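Local coordinates for GTP-binding protein (Thermus thermophilus, PDB 2DBY) that binds GDP and belongs to the YchF/OLA1 branch of the OBG GTPases, probably hydrolysing ATP and associating with the ribosome and its large subunit, at residues P124-D127 with A128-V131; Q267-G270 with L271-L274; G177-A180 with R181-P184; E355-D358 with G359-I362. All blocks are in the same frame, centred on the assembly; numbering follows the deposited sequence.

Contact 1: P124-D127 with A128-V131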
loop_
_atom_site.group_PDB
_atom_site.type_symbol
_atom_site.label_atom_id
_atom_site.label_comp_id
_atom_site.label_asym_id
_atom_site.label_seq_id
_atom_site.Cartn_x
_atom_site.Cartn_y
_atom_site.Cartn_z
ATOM N N PRO A 124 -6.358 22.275 -6.195
ATOM C CA PRO A 124 -5.831 21.042 -5.607
ATOM C C PRO A 124 -4.358 21.123 -5.204
ATOM O O PRO A 124 -3.960 20.574 -4.176
ATOM C CB PRO A 124 -6.091 19.998 -6.701
ATOM C CG PRO A 124 -6.031 20.818 -7.976
ATOM C CD PRO A 124 -6.825 22.042 -7.576
ATOM N N LEU A 125 -3.530 21.783 -6.009
ATOM C CA LEU A 125 -2.128 21.876 -5.636
ATOM C C LEU A 125 -1.968 22.597 -4.281
ATOM O O LEU A 125 -1.032 22.306 -3.524
ATOM C CB LEU A 125 -1.337 22.572 -6.743
ATOM C CG LEU A 125 -0.667 21.620 -7.749
ATOM C CD1 LEU A 125 -1.673 20.587 -8.261
ATOM C CD2 LEU A 125 -0.069 22.425 -8.900
ATOM N N GLU A 126 -2.899 23.501 -3.961
ATOM C CA GLU A 126 -2.839 24.244 -2.702
ATOM C C GLU A 126 -3.080 23.294 -1.526
ATOM O O GLU A 126 -2.390 23.364 -0.508
ATOM C CB GLU A 126 -3.871 25.371 -2.687
ATOM C CG GLU A 126 -3.429 26.568 -1.865
ATOM C CD GLU A 126 -2.332 27.368 -2.561
ATOM O OE1 GLU A 126 -2.649 28.106 -3.525
ATOM O OE2 GLU A 126 -1.153 27.248 -2.150
ATOM N N ASP A 127 -4.058 22.400 -1.675
ATOM C CA ASP A 127 -4.347 21.415 -0.640
ATOM C C ASP A 127 -3.117 20.536 -0.389
ATOM O O ASP A 127 -2.760 20.264 0.762
ATOM C CB ASP A 127 -5.507 20.514 -1.083
ATOM C CG ASP A 127 -6.856 21.130 -0.823
ATOM O OD1 ASP A 127 -6.912 22.348 -0.522
ATOM O OD2 ASP A 127 -7.861 20.383 -0.918
ATOM N N ALA A 128 -2.496 20.060 -1.469
ATOM C CA ALA A 128 -1.328 19.193 -1.335
ATOM C C ALA A 128 -0.219 19.913 -0.559
ATOM O O ALA A 128 0.411 19.340 0.321
ATOM C CB ALA A 128 -0.815 18.788 -2.720
ATOM N N GLU A 129 0.009 21.179 -0.897
ATOM C CA GLU A 129 1.041 21.950 -0.203
ATOM C C GLU A 129 0.724 22.192 1.274
ATOM O O GLU A 129 1.634 22.231 2.105
ATOM C CB GLU A 129 1.276 23.288 -0.913
ATOM C CG GLU A 129 2.372 24.117 -0.248
ATOM C CD GLU A 129 2.610 25.462 -0.914
ATOM O OE1 GLU A 129 3.515 26.196 -0.447
ATOM O OE2 GLU A 129 1.900 25.784 -1.896
ATOM N N VAL A 130 -0.559 22.360 1.606
ATOM C CA VAL A 130 -0.956 22.580 2.996
ATOM C C VAL A 130 -0.572 21.376 3.841
ATOM O O VAL A 130 0.053 21.519 4.889
ATOM C CB VAL A 130 -2.487 22.843 3.144
ATOM C CG1 VAL A 130 -2.899 22.731 4.626
ATOM C CG2 VAL A 130 -2.824 24.242 2.622
ATOM N N VAL A 131 -0.939 20.182 3.386
ATOM C CA VAL A 131 -0.592 18.998 4.151
ATOM C C VAL A 131 0.912 18.789 4.186
ATOM O O VAL A 131 1.482 18.545 5.246
ATOM C CB VAL A 131 -1.270 17.732 3.562
ATOM C CG1 VAL A 131 -0.698 16.462 4.217
ATOM C CG2 VAL A 131 -2.775 17.829 3.795
#
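Glu126 and Glu129, one turn apart on the same helix, run side by side and point the same way, so that OE2 of Glu126 comes to 3.4 Å from OE2 of Glu129. Their carboxylate planes are 36° apart. Two acceptors at this separation would be expected to repel, and the strain is probably eased by the exposed position of both residues. The two chains reach the meeting point differently: Glu129 is extended throughout, with CG anti to the backbone N (chi1 -179°), whereas in Glu126 the bend at chi2 (73°) brings its end nearer Glu129. Beside them Val130 lays CG2 against the backbone, 3.3 Å from the carbonyl O of Glu126. Beneath the side chains run the bonds of the first turns. Ala128 N donates to Pro124 O at 3.1 Å, and Glu129 N donates to Leu125 O at 3.0 Å. Val130 N and Val131 N repeat the step to Glu126 O and Asp127 O. Away from the glutamates, Asp127 lies against the P-loop and strand 102-108, its side chain touching Leu9, Val12, His105 and Leu107, with bound GDP about 8 Å from it. Leu125 and Ala128 pack on Lys230 of helix 222-234, while Asp123, just before the helix, accepts from Leu125 N through OD2. This is the i to i+4 pattern of an alpha helix in its opening turns, here helix 124-156 packed beside strand 102-108 and the nucleotide-binding loop of a P-loop GTPase.

Contact 2: Q267-G270 with L271-L274; sequences QESG and LQRL
Ser269 caps the N terminus of helix 270-281: its OG accepts a hydrogen bond from Gln272 N at 3.0 Å, the N-H pointing within 24° of straight. With OG set between the backbone N and the carbonyl carbon (chi1 69°), the hydroxyl faces back over the first turn, giving the Gln272 amide a side-chain acceptor at the start of the helix. The main chain of the cap continues the helix, Ser269 O accepting from Arg273 N at 3.0 Å and Gly270 O from Leu274 N at 2.9 Å. A water extends the system outward, donating to Glu268 O and accepting from Arg273 NE at 3.0 Å in the plane of the guanidinium edge. The carboxylate of Glu268 makes no such link to Arg273, since its OE1 lies well out of the guanidinium plane; it forms a salt bridge with Arg276 instead. Its chain also packs on the turn, crossing that of Gln272 at about a right angle. Gln272 bends at chi2 and sends its amide to Glu46 N and Pro44 O, joining the helix start to the end of strand 40-44. On another side Leu271 packs on Leu17, Ala20, Leu21 and Ala24 of helix 14-25, the helix that follows the P-loop. Packing closes round Glu268, whose CG rests 3.6 Å from Gln272 CB, while its OE1 lies 3.5 Å from Arg273 CG.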
loop_
_atom_site.group_PDB
_atom_site.type_symbol
_atom_site.label_atom_id
_atom_site.label_comp_id
_atom_site.label_asym_id
_atom_site.label_seq_id
_atom_site.Cartn_x
_atom_site.Cartn_y
_atom_site.Cartn_z
ATOM N N GLN A 267 -12.897 -0.549 -17.171
ATOM C CA GLN A 267 -12.627 -1.952 -16.851
ATOM C C GLN A 267 -12.316 -2.352 -15.410
ATOM O O GLN A 267 -12.332 -3.549 -15.090
ATOM C CB GLN A 267 -11.483 -2.449 -17.741
ATOM C CG GLN A 267 -11.682 -2.203 -19.244
ATOM C CD GLN A 267 -13.041 -2.665 -19.774
ATOM O OE1 GLN A 267 -13.585 -3.697 -19.353
ATOM N NE2 GLN A 267 -13.586 -1.905 -20.718
ATOM N N GLU A 268 -12.033 -1.384 -14.545
ATOM C CA GLU A 268 -11.684 -1.685 -13.152
ATOM C C GLU A 268 -12.214 -0.562 -12.267
ATOM O O GLU A 268 -12.113 0.589 -12.651
ATOM C CB GLU A 268 -10.154 -1.770 -13.060
ATOM C CG GLU A 268 -9.595 -2.072 -11.699
ATOM C CD GLU A 268 -8.086 -2.280 -11.746
ATOM O OE1 GLU A 268 -7.429 -1.581 -12.546
ATOM O OE2 GLU A 268 -7.557 -3.131 -10.989
ATOM N N SER A 269 -12.776 -0.878 -11.103
ATOM C CA SER A 269 -13.301 0.180 -10.234
ATOM C C SER A 269 -12.189 1.052 -9.708
ATOM O O SER A 269 -11.022 0.659 -9.703
ATOM C CB SER A 269 -14.066 -0.398 -9.039
ATOM O OG SER A 269 -13.178 -1.047 -8.158
ATOM N N GLY A 270 -12.575 2.224 -9.212
ATOM C CA GLY A 270 -11.602 3.139 -8.663
ATOM C C GLY A 270 -11.061 2.566 -7.377
ATOM O O GLY A 270 -9.913 2.794 -7.046
ATOM N N LEU A 271 -11.887 1.827 -6.631
ATOM C CA LEU A 271 -11.402 1.246 -5.395
ATOM C C LEU A 271 -10.363 0.196 -5.690
ATOM O O LEU A 271 -9.382 0.098 -4.954
ATOM C CB LEU A 271 -12.524 0.620 -4.570
ATOM C CG LEU A 271 -13.501 1.524 -3.828
ATOM C CD1 LEU A 271 -14.235 0.617 -2.816
ATOM C CD2 LEU A 271 -12.814 2.660 -3.122
ATOM N N GLN A 272 -10.551 -0.590 -6.755
ATOM C CA GLN A 272 -9.536 -1.595 -7.064
ATOM C C GLN A 272 -8.243 -0.911 -7.509
ATOM O O GLN A 272 -7.147 -1.326 -7.141
ATOM C CB GLN A 272 -10.028 -2.575 -8.154
ATOM C CG GLN A 272 -11.010 -3.599 -7.613
ATOM C CD GLN A 272 -10.399 -4.462 -6.501
ATOM O OE1 GLN A 272 -9.410 -5.165 -6.712
ATOM N NE2 GLN A 272 -10.990 -4.399 -5.317
ATOM N N ARG A 273 -8.368 0.120 -8.340
ATOM C CA ARG A 273 -7.184 0.845 -8.791
ATOM C C ARG A 273 -6.445 1.428 -7.599
ATOM O O ARG A 273 -5.212 1.418 -7.565
ATOM C CB ARG A 273 -7.566 1.990 -9.731
ATOM C CG ARG A 273 -8.043 1.590 -11.116
ATOM C CD ARG A 273 -8.731 2.802 -11.763
ATOM N NE ARG A 273 -8.774 2.743 -13.219
ATOM C CZ ARG A 273 -7.718 2.917 -14.012
ATOM N NH1 ARG A 273 -6.519 3.161 -13.489
ATOM N NH2 ARG A 273 -7.861 2.863 -15.329
ATOM N N LEU A 274 -7.199 1.967 -6.634
ATOM C CA LEU A 274 -6.587 2.552 -5.434
ATOM C C LEU A 274 -5.918 1.458 -4.598
ATOM O O LEU A 274 -4.835 1.638 -4.067
ATOM C CB LEU A 274 -7.650 3.280 -4.591
ATOM C CG LEU A 274 -7.148 3.940 -3.304
ATOM C CD1 LEU A 274 -6.087 5.001 -3.604
ATOM C CD2 LEU A 274 -8.361 4.579 -2.604
HETATM O O HOH W 1 -11.032 1.704 -14.934
HETATM O O HOH W 2 -8.999 -5.550 -10.103
#

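Contact 3: G177-A180 with R181-P184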
loop_
_atom_site.group_PDB
_atom_site.type_symbol
_atom_site.label_atom_id
_atom_site.label_comp_id
_atom_site.label_asym_id
_atom_site.label_seq_id
_atom_site.Cartn_x
_atom_site.Cartn_y
_atom_site.Cartn_z
ATOM N N GLY A 177 12.230 22.786 1.267
ATOM C CA GLY A 177 10.817 22.486 1.077
ATOM C C GLY A 177 10.559 21.194 0.312
ATOM O O GLY A 177 9.461 20.983 -0.205
ATOM N N LYS A 178 11.565 20.324 0.237
ATOM C CA LYS A 178 11.433 19.056 -0.497
ATOM C C LYS A 178 11.243 17.863 0.453
ATOM O O LYS A 178 11.853 17.787 1.518
ATOM C CB LYS A 178 12.653 18.853 -1.394
ATOM C CG LYS A 178 12.752 20.006 -2.421
ATOM C CD LYS A 178 14.151 20.215 -2.922
ATOM C CE LYS A 178 14.234 21.571 -3.660
ATOM N NZ LYS A 178 15.617 21.830 -4.144
ATOM N N PRO A 179 10.403 16.908 0.074
ATOM C CA PRO A 179 10.160 15.749 0.946
ATOM C C PRO A 179 11.281 14.731 1.008
ATOM O O PRO A 179 11.995 14.537 0.026
ATOM C CB PRO A 179 8.883 15.140 0.360
ATOM C CG PRO A 179 9.034 15.456 -1.137
ATOM C CD PRO A 179 9.649 16.823 -1.195
ATOM N N ALA A 180 11.398 14.033 2.138
ATOM C CA ALA A 180 12.447 13.039 2.276
ATOM C C ALA A 180 12.296 11.945 1.212
ATOM O O ALA A 180 13.289 11.382 0.762
ATOM C CB ALA A 180 12.446 12.415 3.693
ATOM N N ARG A 181 11.071 11.698 0.747
ATOM C CA ARG A 181 10.880 10.617 -0.216
ATOM C C ARG A 181 11.572 10.851 -1.575
ATOM O O ARG A 181 11.831 9.876 -2.295
ATOM C CB ARG A 181 9.377 10.329 -0.428
ATOM C CG ARG A 181 8.662 11.314 -1.390
ATOM C CD ARG A 181 7.116 11.128 -1.281
ATOM N NE ARG A 181 6.547 11.760 -0.080
ATOM C CZ ARG A 181 6.081 13.006 -0.016
ATOM N NH1 ARG A 181 6.087 13.801 -1.077
ATOM N NH2 ARG A 181 5.609 13.479 1.128
ATOM N N THR A 182 11.889 12.101 -1.908
ATOM C CA THR A 182 12.578 12.376 -3.180
ATOM C C THR A 182 14.085 12.515 -3.025
ATOM O O THR A 182 14.786 12.803 -3.996
ATOM C CB THR A 182 12.078 13.643 -3.883
ATOM O OG1 THR A 182 12.173 14.778 -3.007
ATOM C CG2 THR A 182 10.623 13.455 -4.368
ATOM N N PHE A 183 14.588 12.342 -1.814
ATOM C CA PHE A 183 16.041 12.425 -1.617
ATOM C C PHE A 183 16.635 11.174 -2.269
ATOM O O PHE A 183 16.087 10.079 -2.145
ATOM C CB PHE A 183 16.374 12.463 -0.124
ATOM C CG PHE A 183 17.786 12.896 0.159
ATOM C CD1 PHE A 183 18.104 14.251 0.206
ATOM C CD2 PHE A 183 18.787 11.957 0.341
ATOM C CE1 PHE A 183 19.416 14.673 0.423
ATOM C CE2 PHE A 183 20.122 12.359 0.562
ATOM C CZ PHE A 183 20.431 13.728 0.601
ATOM N N PRO A 184 17.751 11.315 -3.011
ATOM C CA PRO A 184 18.337 10.130 -3.653
ATOM C C PRO A 184 18.677 9.033 -2.666
ATOM O O PRO A 184 19.199 9.290 -1.585
ATOM C CB PRO A 184 19.617 10.661 -4.318
ATOM C CG PRO A 184 19.361 12.109 -4.522
ATOM C CD PRO A 184 18.548 12.527 -3.285
HETATM O O HOH W 3 14.646 8.969 0.156
#
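The guanidinium of Arg181 carries the ring of Pro179 on one face, with CB 3.3 Å above the plane and displaced toward the rim; Pro179 CB and CG both lie 3.4 Å from Arg181 NH1. The first torsion (chi1 80°) starts the arginine chain back over the proline, and a second bend at chi3 lays the end down on it. Its N-H groups serve partners elsewhere: NH1 bonds Glu234 O, NE bonds Lys202 O, and NH2 makes a salt bridge with Glu132, three grips that hold the group flat against the ring. With an alanine in its place the three bonds go, and Glu132 is likely to lose its positive mate and Pro179 CB and CG the group that covers them. The second flat group, the ring of Phe183, has Pro184 CD 3.5 Å above one face and meets His173 edge-to-face. Thr182 OG1 lies near the proline too, 3.7 Å from Pro179 CG, and is hydrogen-bonded to His173. Two backbone bonds close the bend: Thr182 N to Pro179 O at 3.1 Å and Phe183 N to Ala180 O at 3.0 Å. A water donates to Ala180 O and Phe183 O. Such i to i+3 bonds define a short 3-10 turn, here in the link between helices 161-175 and 187-195, entered through the Schellman motif at Gly177.

Contact 4: E355-D358 with G359-I362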
loop_
_atom_site.group_PDB
_atom_site.type_symbol
_atom_site.label_atom_id
_atom_site.label_comp_id
_atom_site.label_asym_id
_atom_site.label_seq_id
_atom_site.Cartn_x
_atom_site.Cartn_y
_atom_site.Cartn_z
ATOM N N GLU A 355 14.093 -15.325 -1.425
ATOM C CA GLU A 355 13.208 -14.169 -1.357
ATOM C C GLU A 355 11.982 -14.486 -2.219
ATOM O O GLU A 355 12.108 -14.770 -3.422
ATOM C CB GLU A 355 13.917 -12.908 -1.872
ATOM C CG GLU A 355 14.746 -12.216 -0.787
ATOM C CD GLU A 355 15.689 -11.152 -1.325
ATOM O OE1 GLU A 355 15.269 -10.345 -2.180
ATOM O OE2 GLU A 355 16.855 -11.120 -0.877
ATOM N N VAL A 356 10.801 -14.441 -1.606
ATOM C CA VAL A 356 9.566 -14.744 -2.322
ATOM C C VAL A 356 9.325 -13.765 -3.459
ATOM O O VAL A 356 9.610 -12.570 -3.348
ATOM C CB VAL A 356 8.359 -14.732 -1.374
ATOM C CG1 VAL A 356 7.079 -15.032 -2.156
ATOM C CG2 VAL A 356 8.550 -15.781 -0.284
ATOM N N GLN A 357 8.792 -14.269 -4.562
ATOM C CA GLN A 357 8.525 -13.418 -5.710
ATOM C C GLN A 357 7.021 -13.340 -5.907
ATOM O O GLN A 357 6.304 -14.274 -5.580
ATOM C CB GLN A 357 9.191 -14.004 -6.962
ATOM C CG GLN A 357 10.714 -14.009 -6.904
ATOM C CD GLN A 357 11.330 -14.791 -8.060
ATOM O OE1 GLN A 357 11.406 -16.024 -8.026
ATOM N NE2 GLN A 357 11.751 -14.077 -9.100
ATOM N N ASP A 358 6.542 -12.221 -6.435
ATOM C CA ASP A 358 5.122 -12.085 -6.652
ATOM C C ASP A 358 4.656 -13.227 -7.569
ATOM O O ASP A 358 5.323 -13.558 -8.556
ATOM C CB ASP A 358 4.825 -10.744 -7.308
ATOM C CG ASP A 358 3.357 -10.475 -7.403
ATOM O OD1 ASP A 358 2.738 -10.833 -8.430
ATOM O OD2 ASP A 358 2.825 -9.912 -6.434
ATOM N N GLY A 359 3.524 -13.827 -7.215
ATOM C CA GLY A 359 2.957 -14.920 -7.997
ATOM C C GLY A 359 3.424 -16.314 -7.610
ATOM O O GLY A 359 2.934 -17.321 -8.146
ATOM N N ASP A 360 4.377 -16.396 -6.695
ATOM C CA ASP A 360 4.876 -17.706 -6.256
ATOM C C ASP A 360 3.773 -18.498 -5.560
ATOM O O ASP A 360 2.976 -17.923 -4.812
ATOM C CB ASP A 360 6.012 -17.536 -5.234
ATOM C CG ASP A 360 7.369 -17.318 -5.873
ATOM O OD1 ASP A 360 7.491 -17.500 -7.099
ATOM O OD2 ASP A 360 8.324 -16.980 -5.128
ATOM N N VAL A 361 3.723 -19.810 -5.798
ATOM C CA VAL A 361 2.775 -20.657 -5.092
ATOM C C VAL A 361 3.708 -21.464 -4.187
ATOM O O VAL A 361 4.697 -22.018 -4.671
ATOM C CB VAL A 361 2.028 -21.615 -6.020
ATOM C CG1 VAL A 361 1.020 -22.423 -5.206
ATOM C CG2 VAL A 361 1.300 -20.813 -7.110
ATOM N N ILE A 362 3.384 -21.541 -2.899
ATOM C CA ILE A 362 4.244 -22.216 -1.925
ATOM C C ILE A 362 3.568 -23.308 -1.104
ATOM O O ILE A 362 2.390 -23.184 -0.720
ATOM C CB ILE A 362 4.822 -21.165 -0.920
ATOM C CG1 ILE A 362 5.597 -20.086 -1.681
ATOM C CG2 ILE A 362 5.729 -21.834 0.095
ATOM C CD1 ILE A 362 5.970 -18.871 -0.794
HETATM O O HOH W 4 9.561 -18.593 -8.632
HETATM O O HOH W 5 6.401 -16.168 -9.387
#
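Gln357 to Asp360 form a type II beta turn, closed by Asp360 N donating to Gln357 O at 3.1 Å. Gly359 takes the third position with positive phi (89°), where a CB would be jammed against Asp358 O. The turn leads straight into strand 360-365. From the last position of the turn the side chain of Asp360 reaches back, OD2 accepting from Gln357 N at 2.8 Å; the amide approaches from well above the carboxylate plane. CG anti to the carbonyl carbon (chi1 -84°) turns the carboxylate across the mouth of the turn, and Gln357 is held at both its N and its O by one residue. Tyr354 OH is hydrogen-bonded both to this OD2 and to Gln357 OE1. OD1 of Asp360 accepts from two waters, one of which reaches Asp358 O at 2.9 Å and the other Gln357 OE1. An alanine in place of Asp360 would probably leave Gln357 N without its acceptor and take one of the two partners of Tyr354 OH, letting the chain before the turn move more freely. Beneath the polar layer Val356 CG1 lies 3.8 Å from Asp360 OD2, and its CG2 meets Ile362 CD1 at 4.1 Å, both residues packing on Phe287. Asp358 points off the turn to Arg49 and Thr286. With the Gln357 amide, the Tyr354 hydroxyl and two waters gathered round it, the buried carboxylate of Asp360 would be expected to stay ionised.

How the contacts relate
All four contacts are local and lie in series along the chain; none nests in or crosses another. Contact 1 comes first, in the opening turns of helix 124-156, beside the nucleotide-binding loop. After the long helical pair, contact 3 closes a bend between helices 161-175 and 187-195; its centre is about 16 Å from that of contact 1, and both belong to the G domain. Contact 2 then starts helix 270-281, which precedes strand 284-290. Contact 4, in the C-terminal part, turns the chain into strand 360-365, an edge of the three-stranded sheet, its centre about 39 Å from that of contact 1.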